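Local coordinates for SusD homolog (Bacteroides thetaiotaomicron VPI-5482, PDB 3IHV), which probably binds glycans at the outer membrane of a gut bacterium, in the manner of the starch-binding protein SusD, at residues A[199-207]-A[394-403]; A[479-490]-A[502-513]. All coordinates share one frame; numbering follows the deposited sequence.

Contact 1: residues A[199-207]-A[394-403]; sequences LGLLTKVYA and FLRYADVLLL
K204 and D399 meet in a salt bridge between two buried helices of the alpha-helical SusD fold, 195-210 and 397-412, whose axes here cross at 42° with 9.7 Å between them. The lysine chain runs extended through CD, bends at chi3 (-79°) and brings NZ to 2.7 Å from D399 OD2, on the syn side of the carboxylate and somewhat out of its plane. The other oxygen, D399 OD1, is engaged by R459, so the carboxylate is shared by two cations and probably stays ionised despite its burial. A water accepts from K204 NZ and donates to the carbonyl oxygen of F394 at 2.7 Å from water oxygen to F394 O; the same water sits over the centre of the F394 ring. With an alanine in place of D399, the buried ammonium of K204 would probably be left without its counter-charge, and R459 would lose a partner as well. Beside the charged pair the packing is apolar. G200 lets the helices come close: a CB there would collide with L395 CD2, and its CA meets V400 CG2 at 3.6 Å. L395, which with F394 faces I261 in a classic beta bulge of the strand pair 259-263/392-396, pushes CD2 against the backbone of G200 and L201. L403 carries CG anti to its carbonyl carbon (chi1 -71°) and forks over the other helix, CD1 lying on K204 CB and CD2 approaching A207 CB, while its CB touches T203 CG2. With T203 OG1 bonded back to L199 O at 2.8 Å, that methyl is turned toward L403. Near the start of both segments, L201 CD1 reaches the edge of the F394 ring, 3.9 Å from F394 CE2.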
loop_
_atom_site.group_PDB
_atom_site.type_symbol
_atom_site.label_atom_id
_atom_site.label_comp_id
_atom_site.label_asym_id
_atom_site.label_seq_id
_atom_site.Cartn_x
_atom_site.Cartn_y
_atom_site.Cartn_z
ATOM N N LEU A 199 13.378 7.130 5.649
ATOM C CA LEU A 199 14.424 6.235 5.133
ATOM C C LEU A 199 13.789 5.008 4.477
ATOM O O LEU A 199 14.248 4.548 3.443
ATOM C CB LEU A 199 15.340 5.760 6.252
ATOM C CG LEU A 199 16.295 6.761 6.902
ATOM C CD1 LEU A 199 16.728 6.280 8.324
ATOM C CD2 LEU A 199 17.482 6.979 5.977
ATOM N N GLY A 200 12.749 4.474 5.108
ATOM C CA GLY A 200 12.062 3.304 4.522
ATOM C C GLY A 200 11.463 3.589 3.156
ATOM O O GLY A 200 11.628 2.805 2.182
ATOM N N LEU A 201 10.763 4.724 3.057
ATOM C CA LEU A 201 10.148 5.078 1.794
ATOM C C LEU A 201 11.210 5.361 0.729
ATOM O O LEU A 201 11.050 4.940 -0.408
ATOM C CB LEU A 201 9.187 6.262 1.961
ATOM C CG LEU A 201 8.469 6.688 0.669
ATOM C CD1 LEU A 201 7.650 5.556 0.110
ATOM C CD2 LEU A 201 7.599 7.905 0.950
ATOM N N LEU A 202 12.282 6.043 1.100
ATOM C CA LEU A 202 13.365 6.331 0.151
ATOM C C LEU A 202 13.984 5.023 -0.368
ATOM O O LEU A 202 14.327 4.926 -1.539
ATOM C CB LEU A 202 14.406 7.253 0.766
ATOM C CG LEU A 202 15.526 7.676 -0.172
ATOM C CD1 LEU A 202 14.967 8.268 -1.479
ATOM C CD2 LEU A 202 16.524 8.638 0.530
ATOM N N THR A 203 14.097 4.022 0.494
ATOM C CA THR A 203 14.578 2.701 0.072
ATOM C C THR A 203 13.671 2.149 -1.026
ATOM O O THR A 203 14.148 1.662 -2.047
ATOM C CB THR A 203 14.589 1.718 1.275
ATOM O OG1 THR A 203 15.426 2.231 2.301
ATOM C CG2 THR A 203 15.022 0.296 0.886
ATOM N N LYS A 204 12.360 2.208 -0.803
ATOM C CA LYS A 204 11.400 1.690 -1.800
ATOM C C LYS A 204 11.437 2.481 -3.115
ATOM O O LYS A 204 11.314 1.924 -4.180
ATOM C CB LYS A 204 9.994 1.578 -1.243
ATOM C CG LYS A 204 8.946 1.021 -2.234
ATOM C CD LYS A 204 7.600 0.770 -1.580
ATOM C CE LYS A 204 7.616 -0.526 -0.802
ATOM N NZ LYS A 204 6.275 -0.942 -0.350
ATOM N N VAL A 205 11.593 3.788 -3.000
ATOM C CA VAL A 205 11.742 4.663 -4.179
ATOM C C VAL A 205 12.954 4.288 -4.962
ATOM O O VAL A 205 12.876 4.111 -6.175
ATOM C CB VAL A 205 11.802 6.148 -3.712
ATOM C CG1 VAL A 205 12.335 7.101 -4.826
ATOM C CG2 VAL A 205 10.442 6.583 -3.135
ATOM N N TYR A 206 14.104 4.136 -4.295
ATOM C CA TYR A 206 15.292 3.729 -5.018
ATOM C C TYR A 206 15.160 2.354 -5.650
ATOM O O TYR A 206 15.608 2.162 -6.786
ATOM C CB TYR A 206 16.533 3.712 -4.126
ATOM C CG TYR A 206 17.095 5.071 -3.727
ATOM C CD1 TYR A 206 17.368 6.044 -4.692
ATOM C CD2 TYR A 206 17.543 5.294 -2.451
ATOM C CE1 TYR A 206 17.918 7.289 -4.330
ATOM C CE2 TYR A 206 18.141 6.498 -2.083
ATOM C CZ TYR A 206 18.360 7.479 -3.034
ATOM O OH TYR A 206 18.934 8.682 -2.674
ATOM N N ALA A 207 14.582 1.398 -4.924
ATOM C CA ALA A 207 14.407 0.043 -5.487
ATOM C C ALA A 207 13.539 0.086 -6.763
ATOM O O ALA A 207 13.826 -0.604 -7.738
ATOM C CB ALA A 207 13.767 -0.901 -4.426
ATOM N N PHE A 394 0.766 1.494 4.796
ATOM C CA PHE A 394 1.416 1.717 3.516
ATOM C C PHE A 394 2.866 1.170 3.523
ATOM O O PHE A 394 3.387 0.689 2.487
ATOM C CB PHE A 394 1.382 3.217 3.169
ATOM C CG PHE A 394 2.060 3.566 1.856
ATOM C CD1 PHE A 394 1.477 3.229 0.646
ATOM C CD2 PHE A 394 3.224 4.310 1.849
ATOM C CE1 PHE A 394 2.090 3.568 -0.561
ATOM C CE2 PHE A 394 3.847 4.662 0.659
ATOM C CZ PHE A 394 3.272 4.302 -0.556
ATOM N N LEU A 395 3.560 1.300 4.662
ATOM C CA LEU A 395 4.939 0.839 4.787
ATOM C C LEU A 395 5.246 0.360 6.207
ATOM O O LEU A 395 5.089 1.129 7.191
ATOM C CB LEU A 395 5.945 1.961 4.439
ATOM C CG LEU A 395 7.411 1.492 4.305
ATOM C CD1 LEU A 395 7.543 0.486 3.167
ATOM C CD2 LEU A 395 8.353 2.700 4.137
ATOM N N ARG A 396 5.639 -0.907 6.320
ATOM C CA ARG A 396 6.034 -1.540 7.567
ATOM C C ARG A 396 7.535 -1.848 7.518
ATOM O O ARG A 396 8.089 -2.084 6.459
ATOM C CB ARG A 396 5.303 -2.884 7.766
ATOM C CG ARG A 396 3.824 -2.731 7.893
ATOM C CD ARG A 396 3.133 -3.947 8.457
ATOM N NE ARG A 396 2.935 -5.046 7.529
ATOM C CZ ARG A 396 3.645 -6.187 7.491
ATOM N NH1 ARG A 396 4.690 -6.413 8.300
ATOM N NH2 ARG A 396 3.271 -7.136 6.653
ATOM N N TYR A 397 8.186 -1.926 8.657
ATOM C CA TYR A 397 9.611 -2.262 8.655
ATOM C C TYR A 397 9.917 -3.600 8.004
ATOM O O TYR A 397 10.995 -3.756 7.420
ATOM C CB TYR A 397 10.093 -2.250 10.087
ATOM C CG TYR A 397 11.555 -2.411 10.343
ATOM C CD1 TYR A 397 12.445 -1.388 10.077
ATOM C CD2 TYR A 397 12.045 -3.555 10.945
ATOM C CE1 TYR A 397 13.785 -1.508 10.368
ATOM C CE2 TYR A 397 13.379 -3.682 11.243
ATOM C CZ TYR A 397 14.252 -2.637 10.959
ATOM O OH TYR A 397 15.569 -2.762 11.282
ATOM N N ALA A 398 9.003 -4.584 8.072
ATOM C CA ALA A 398 9.287 -5.870 7.412
ATOM C C ALA A 398 9.521 -5.699 5.895
ATOM O O ALA A 398 10.325 -6.384 5.300
ATOM C CB ALA A 398 8.149 -6.886 7.655
ATOM N N ASP A 399 8.750 -4.812 5.289
ATOM C CA ASP A 399 8.854 -4.485 3.843
ATOM C C ASP A 399 10.256 -3.943 3.599
ATOM O O ASP A 399 10.985 -4.372 2.664
ATOM C CB ASP A 399 7.753 -3.459 3.540
ATOM C CG ASP A 399 7.526 -3.185 2.052
ATOM O OD1 ASP A 399 8.383 -3.499 1.207
ATOM O OD2 ASP A 399 6.455 -2.599 1.744
ATOM N N VAL A 400 10.704 -3.045 4.482
ATOM C CA VAL A 400 12.028 -2.476 4.338
ATOM C C VAL A 400 13.121 -3.541 4.519
ATOM O O VAL A 400 14.075 -3.557 3.745
ATOM C CB VAL A 400 12.286 -1.278 5.274
ATOM C CG1 VAL A 400 13.705 -0.717 5.028
ATOM C CG2 VAL A 400 11.205 -0.163 5.077
ATOM N N LEU A 401 12.963 -4.453 5.481
ATOM C CA LEU A 401 13.959 -5.530 5.620
ATOM C C LEU A 401 14.024 -6.336 4.318
ATOM O O LEU A 401 15.098 -6.666 3.835
ATOM C CB LEU A 401 13.658 -6.473 6.782
ATOM C CG LEU A 401 13.882 -5.884 8.177
ATOM C CD1 LEU A 401 13.370 -6.821 9.304
ATOM C CD2 LEU A 401 15.348 -5.516 8.408
ATOM N N LEU A 402 12.857 -6.638 3.758
ATOM C CA LEU A 402 12.853 -7.437 2.519
ATOM C C LEU A 402 13.475 -6.637 1.355
ATOM O O LEU A 402 14.215 -7.197 0.525
ATOM C CB LEU A 402 11.451 -7.911 2.189
ATOM C CG LEU A 402 10.856 -8.924 3.174
ATOM C CD1 LEU A 402 9.457 -9.383 2.774
ATOM C CD2 LEU A 402 11.768 -10.140 3.307
ATOM N N LEU A 403 13.219 -5.315 1.319
ATOM C CA LEU A 403 13.833 -4.461 0.285
ATOM C C LEU A 403 15.343 -4.427 0.423
ATOM O O LEU A 403 16.077 -4.390 -0.583
ATOM C CB LEU A 403 13.291 -3.024 0.359
ATOM C CG LEU A 403 11.841 -2.848 -0.088
ATOM C CD1 LEU A 403 11.351 -1.448 0.262
ATOM C CD2 LEU A 403 11.748 -3.106 -1.627
HETATM O O HOH W 1 5.110 1.377 0.481
#

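Contact 2: residues A[479-490]-A[502-513]; sequences YYKTVQATAKEL and YSVATYTEEGKH
The Y480 ring is sandwiched: Q484 CG, one turn on in the same helix, covers one face, and E510 CB lies over the other as a CH-pi contact, 3.7 Å from the ring centroid and 16° off the normal. The carbonyl oxygen of T508 comes to the edge in the ring plane, 3.4 Å from Y480 CE1. Beyond CB the E510 chain is extended, and its carboxylate runs nearly parallel to the ring, the planes 18° apart. The Y502 ring is held in a comparable way, with V504 CG1 on one face and T486 CG2 over the opposite one, 3.4 Å from Y502 CZ. At its edge stands V483 O, 3.3 Å from Y502 CE2, while L490 CD1 comes in obliquely near Y502 CG and CD1. The Y502 hydroxyl is hydrogen-bonded to T49 O. These rings belong to a local chain reversal within the SusD family region: the chain leaves helix 479-493, doubles back and lays the short, weakly bonded helix 504-507 and the loop after it along the side of the long helix. Between Y480 and Y502, V483 sets CG1 anti to the backbone N (chi1 169°), which drives the methyl onto A505, 3.6 Å from A505 CA, and A487 CB meets A505 CB. Y479 extends CE2 to T508 CG2 at 3.8 Å, its own hydroxyl bonding G48 O and N68. No direct polar bond joins the segments; a water does so, accepting from Q484 NE2 and donating to the carbonyl oxygens of A505 and T508. The loop is braced from within, T508 OG1 donating to V504 O from above the carbonyl plane and E509 N reaching H513 ND1 at 3.0 Å, in the plane of the imidazole.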
loop_
_atom_site.group_PDB
_atom_site.type_symbol
_atom_site.label_atom_id
_atom_site.label_comp_id
_atom_site.label_asym_id
_atom_site.label_seq_id
_atom_site.Cartn_x
_atom_site.Cartn_y
_atom_site.Cartn_z
ATOM N N TYR A 479 4.760 -8.366 -14.841
ATOM C CA TYR A 479 3.328 -8.292 -14.550
ATOM C C TYR A 479 2.517 -9.125 -15.536
ATOM O O TYR A 479 1.810 -10.058 -15.141
ATOM C CB TYR A 479 2.838 -6.845 -14.495
ATOM C CG TYR A 479 1.395 -6.781 -14.200
ATOM C CD1 TYR A 479 0.893 -7.386 -13.071
ATOM C CD2 TYR A 479 0.489 -6.139 -15.061
ATOM C CE1 TYR A 479 -0.489 -7.351 -12.768
ATOM C CE2 TYR A 479 -0.866 -6.118 -14.776
ATOM C CZ TYR A 479 -1.342 -6.717 -13.616
ATOM O OH TYR A 479 -2.679 -6.756 -13.317
ATOM N N TYR A 480 2.661 -8.839 -16.823
ATOM C CA TYR A 480 1.943 -9.640 -17.822
ATOM C C TYR A 480 2.299 -11.131 -17.730
ATOM O O TYR A 480 1.410 -11.967 -17.765
ATOM C CB TYR A 480 2.228 -9.125 -19.220
ATOM C CG TYR A 480 1.565 -9.914 -20.319
ATOM C CD1 TYR A 480 0.215 -9.718 -20.648
ATOM C CD2 TYR A 480 2.282 -10.835 -21.061
ATOM C CE1 TYR A 480 -0.395 -10.463 -21.669
ATOM C CE2 TYR A 480 1.688 -11.558 -22.069
ATOM C CZ TYR A 480 0.352 -11.382 -22.376
ATOM O OH TYR A 480 -0.199 -12.142 -23.389
ATOM N N LYS A 481 3.594 -11.460 -17.644
ATOM C CA LYS A 481 4.045 -12.863 -17.522
ATOM C C LYS A 481 3.350 -13.563 -16.335
ATOM O O LYS A 481 2.946 -14.718 -16.433
ATOM C CB LYS A 481 5.571 -12.861 -17.296
ATOM C CG LYS A 481 6.268 -14.198 -17.138
ATOM C CD LYS A 481 7.768 -14.005 -16.743
ATOM C CE LYS A 481 8.573 -15.326 -16.728
ATOM N N THR A 482 3.243 -12.866 -15.215
ATOM C CA THR A 482 2.649 -13.451 -13.988
ATOM C C THR A 482 1.145 -13.652 -14.109
ATOM O O THR A 482 0.604 -14.669 -13.659
ATOM C CB THR A 482 3.027 -12.599 -12.769
ATOM O OG1 THR A 482 4.452 -12.542 -12.702
ATOM C CG2 THR A 482 2.459 -13.190 -11.446
ATOM N N VAL A 483 0.455 -12.695 -14.725
ATOM C CA VAL A 483 -0.996 -12.843 -14.936
ATOM C C VAL A 483 -1.231 -14.056 -15.846
ATOM O O VAL A 483 -2.077 -14.906 -15.578
ATOM C CB VAL A 483 -1.640 -11.550 -15.503
ATOM C CG1 VAL A 483 -3.123 -11.791 -15.979
ATOM C CG2 VAL A 483 -1.535 -10.407 -14.480
ATOM N N GLN A 484 -0.452 -14.153 -16.916
ATOM C CA GLN A 484 -0.558 -15.278 -17.842
ATOM C C GLN A 484 -0.243 -16.605 -17.165
ATOM O O GLN A 484 -0.952 -17.579 -17.344
ATOM C CB GLN A 484 0.403 -15.040 -19.027
ATOM C CG GLN A 484 -0.115 -13.948 -19.960
ATOM C CD GLN A 484 -1.241 -14.449 -20.845
ATOM O OE1 GLN A 484 -1.092 -15.448 -21.542
ATOM N NE2 GLN A 484 -2.379 -13.775 -20.805
ATOM N N ALA A 485 0.784 -16.619 -16.329
ATOM C CA ALA A 485 1.174 -17.868 -15.674
ATOM C C ALA A 485 0.141 -18.263 -14.621
ATOM O O ALA A 485 -0.118 -19.464 -14.416
ATOM C CB ALA A 485 2.561 -17.734 -15.047
ATOM N N THR A 486 -0.412 -17.265 -13.940
ATOM C CA THR A 486 -1.454 -17.499 -12.948
ATOM C C THR A 486 -2.695 -18.139 -13.605
ATOM O O THR A 486 -3.286 -19.093 -13.057
ATOM C CB THR A 486 -1.806 -16.235 -12.175
ATOM O OG1 THR A 486 -0.619 -15.744 -11.528
ATOM C CG2 THR A 486 -2.902 -16.554 -11.126
ATOM N N ALA A 487 -3.060 -17.634 -14.782
ATOM C CA ALA A 487 -4.176 -18.203 -15.542
ATOM C C ALA A 487 -3.949 -19.697 -15.806
ATOM O O ALA A 487 -4.836 -20.524 -15.571
ATOM C CB ALA A 487 -4.408 -17.424 -16.855
ATOM N N LYS A 488 -2.754 -20.054 -16.276
ATOM C CA LYS A 488 -2.417 -21.472 -16.526
ATOM C C LYS A 488 -2.501 -22.313 -15.268
ATOM O O LYS A 488 -3.109 -23.383 -15.263
ATOM C CB LYS A 488 -0.985 -21.606 -17.036
ATOM C CG LYS A 488 -0.754 -20.910 -18.299
ATOM C CD LYS A 488 0.623 -21.159 -18.890
ATOM C CE LYS A 488 0.789 -20.315 -20.181
ATOM N NZ LYS A 488 2.187 -20.273 -20.749
ATOM N N GLU A 489 -1.917 -21.803 -14.187
ATOM C CA GLU A 489 -1.879 -22.541 -12.939
ATOM C C GLU A 489 -3.245 -22.803 -12.339
ATOM O O GLU A 489 -3.504 -23.900 -11.855
ATOM C CB GLU A 489 -0.942 -21.872 -11.938
ATOM C CG GLU A 489 0.547 -21.848 -12.378
ATOM C CD GLU A 489 1.242 -23.212 -12.292
ATOM O OE1 GLU A 489 0.734 -24.138 -11.627
ATOM O OE2 GLU A 489 2.300 -23.354 -12.934
ATOM N N LEU A 490 -4.135 -21.823 -12.402
ATOM C CA LEU A 490 -5.500 -22.029 -11.956
ATOM C C LEU A 490 -6.157 -23.065 -12.834
ATOM O O LEU A 490 -6.932 -23.884 -12.339
ATOM C CB LEU A 490 -6.293 -20.710 -11.980
ATOM C CG LEU A 490 -5.915 -19.676 -10.941
ATOM C CD1 LEU A 490 -6.480 -18.260 -11.298
ATOM C CD2 LEU A 490 -6.407 -20.137 -9.557
ATOM N N TYR A 502 -10.770 -15.972 -13.422
ATOM C CA TYR A 502 -9.522 -15.181 -13.472
ATOM C C TYR A 502 -9.670 -14.201 -14.625
ATOM O O TYR A 502 -8.883 -14.190 -15.583
ATOM C CB TYR A 502 -8.249 -16.064 -13.613
ATOM C CG TYR A 502 -7.003 -15.331 -13.210
ATOM C CD1 TYR A 502 -6.861 -14.815 -11.930
ATOM C CD2 TYR A 502 -5.960 -15.165 -14.094
ATOM C CE1 TYR A 502 -5.719 -14.135 -11.571
ATOM C CE2 TYR A 502 -4.847 -14.487 -13.760
ATOM C CZ TYR A 502 -4.700 -13.974 -12.516
ATOM O OH TYR A 502 -3.542 -13.257 -12.193
ATOM N N SER A 503 -10.677 -13.342 -14.486
ATOM C CA SER A 503 -11.058 -12.431 -15.567
ATOM C C SER A 503 -9.955 -11.474 -15.976
ATOM O O SER A 503 -9.815 -11.130 -17.145
ATOM C CB SER A 503 -12.329 -11.678 -15.159
ATOM O OG SER A 503 -12.730 -10.812 -16.205
ATOM N N VAL A 504 -9.118 -11.078 -15.028
ATOM C CA VAL A 504 -7.988 -10.192 -15.316
ATOM C C VAL A 504 -7.137 -10.715 -16.478
ATOM O O VAL A 504 -6.667 -9.917 -17.281
ATOM C CB VAL A 504 -7.136 -9.881 -14.043
ATOM C CG1 VAL A 504 -6.477 -11.168 -13.465
ATOM C CG2 VAL A 504 -6.083 -8.813 -14.331
ATOM N N ALA A 505 -6.956 -12.036 -16.608
ATOM C CA ALA A 505 -6.163 -12.565 -17.754
ATOM C C ALA A 505 -6.789 -12.321 -19.129
ATOM O O ALA A 505 -6.089 -12.287 -20.129
ATOM C CB ALA A 505 -5.884 -14.076 -17.611
ATOM N N THR A 506 -8.105 -12.212 -19.217
ATOM C CA THR A 506 -8.754 -11.970 -20.494
ATOM C C THR A 506 -8.319 -10.643 -21.127
ATOM O O THR A 506 -8.125 -10.566 -22.337
ATOM C CB THR A 506 -10.289 -11.962 -20.276
ATOM O OG1 THR A 506 -10.654 -13.226 -19.745
ATOM C CG2 THR A 506 -11.101 -11.675 -21.557
ATOM N N TYR A 507 -8.095 -9.629 -20.303
ATOM C CA TYR A 507 -7.894 -8.258 -20.803
ATOM C C TYR A 507 -6.509 -7.656 -20.625
ATOM O O TYR A 507 -6.173 -6.682 -21.305
ATOM C CB TYR A 507 -8.887 -7.366 -20.058
ATOM C CG TYR A 507 -10.322 -7.829 -20.172
ATOM C CD1 TYR A 507 -11.046 -7.596 -21.337
ATOM C CD2 TYR A 507 -10.951 -8.491 -19.127
ATOM C CE1 TYR A 507 -12.322 -8.004 -21.453
ATOM C CE2 TYR A 507 -12.276 -8.879 -19.226
ATOM C CZ TYR A 507 -12.949 -8.621 -20.392
ATOM O OH TYR A 507 -14.247 -9.012 -20.576
ATOM N N THR A 508 -5.710 -8.193 -19.688
ATOM C CA THR A 508 -4.374 -7.648 -19.391
ATOM C C THR A 508 -3.498 -7.747 -20.618
ATOM O O THR A 508 -3.367 -8.821 -21.228
ATOM C CB THR A 508 -3.708 -8.360 -18.209
ATOM O OG1 THR A 508 -4.544 -8.182 -17.053
ATOM C CG2 THR A 508 -2.328 -7.791 -17.913
ATOM N N GLU A 509 -2.931 -6.613 -21.006
ATOM C CA GLU A 509 -2.171 -6.509 -22.249
ATOM C C GLU A 509 -0.746 -6.104 -21.977
ATOM O O GLU A 509 -0.469 -5.137 -21.281
ATOM C CB GLU A 509 -2.877 -5.513 -23.172
ATOM C CG GLU A 509 -2.255 -5.326 -24.561
ATOM C CD GLU A 509 -3.082 -4.408 -25.481
ATOM O OE1 GLU A 509 -4.295 -4.169 -25.217
ATOM O OE2 GLU A 509 -2.501 -3.947 -26.493
ATOM N N GLU A 510 0.185 -6.833 -22.567
ATOM C CA GLU A 510 1.583 -6.562 -22.340
ATOM C C GLU A 510 1.936 -5.237 -22.973
ATOM O O GLU A 510 1.563 -4.973 -24.091
ATOM C CB GLU A 510 2.444 -7.657 -22.968
ATOM C CG GLU A 510 3.885 -7.560 -22.548
ATOM C CD GLU A 510 4.696 -8.734 -23.032
ATOM O OE1 GLU A 510 4.332 -9.385 -24.046
ATOM O OE2 GLU A 510 5.706 -9.015 -22.368
ATOM N N GLY A 511 2.661 -4.393 -22.251
ATOM C CA GLY A 511 3.029 -3.087 -22.798
ATOM C C GLY A 511 1.950 -2.026 -22.612
ATOM O O GLY A 511 2.136 -0.888 -23.046
ATOM N N LYS A 512 0.847 -2.385 -21.964
ATOM C CA LYS A 512 -0.213 -1.438 -21.679
ATOM C C LYS A 512 -0.419 -1.311 -20.179
ATOM O O LYS A 512 -0.209 -0.234 -19.583
ATOM C CB LYS A 512 -1.524 -1.889 -22.366
ATOM C CG LYS A 512 -2.719 -0.968 -22.103
ATOM C CD LYS A 512 -3.943 -1.411 -22.829
ATOM C CE LYS A 512 -5.123 -0.505 -22.501
ATOM N NZ LYS A 512 -6.318 -0.917 -23.276
ATOM N N HIS A 513 -0.778 -2.437 -19.549
ATOM C CA HIS A 513 -1.273 -2.419 -18.167
ATOM C C HIS A 513 -0.214 -2.289 -17.070
ATOM O O HIS A 513 -0.557 -2.304 -15.906
ATOM C CB HIS A 513 -2.282 -3.567 -17.912
ATOM C CG HIS A 513 -3.575 -3.380 -18.652
ATOM N ND1 HIS A 513 -3.933 -4.132 -19.758
ATOM C CD2 HIS A 513 -4.572 -2.473 -18.483
ATOM C CE1 HIS A 513 -5.091 -3.703 -20.227
ATOM N NE2 HIS A 513 -5.497 -2.688 -19.479
HETATM O O HOH W 2 -3.506 -11.395 -19.869
#

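Contact 1 lies deep in the protein, its centre about 11 Å from that of the chain, and all its touching residues are buried; contact 2, with its centre at about 21 Å, is partly buried. The two centres are 27 Å apart, and the contacts share no helix or strand. The first joins segments 187 residues apart, bringing the N-terminal starch-binding-associated part of the chain against the SusD family region, whereas the second is a local return inside the latter. Their chemistry follows this placing: a buried ion pair amid aliphatic packing in 199-207 with 394-403, against tyrosine rings, small side chains and a bridging water in 479-490 with 502-513.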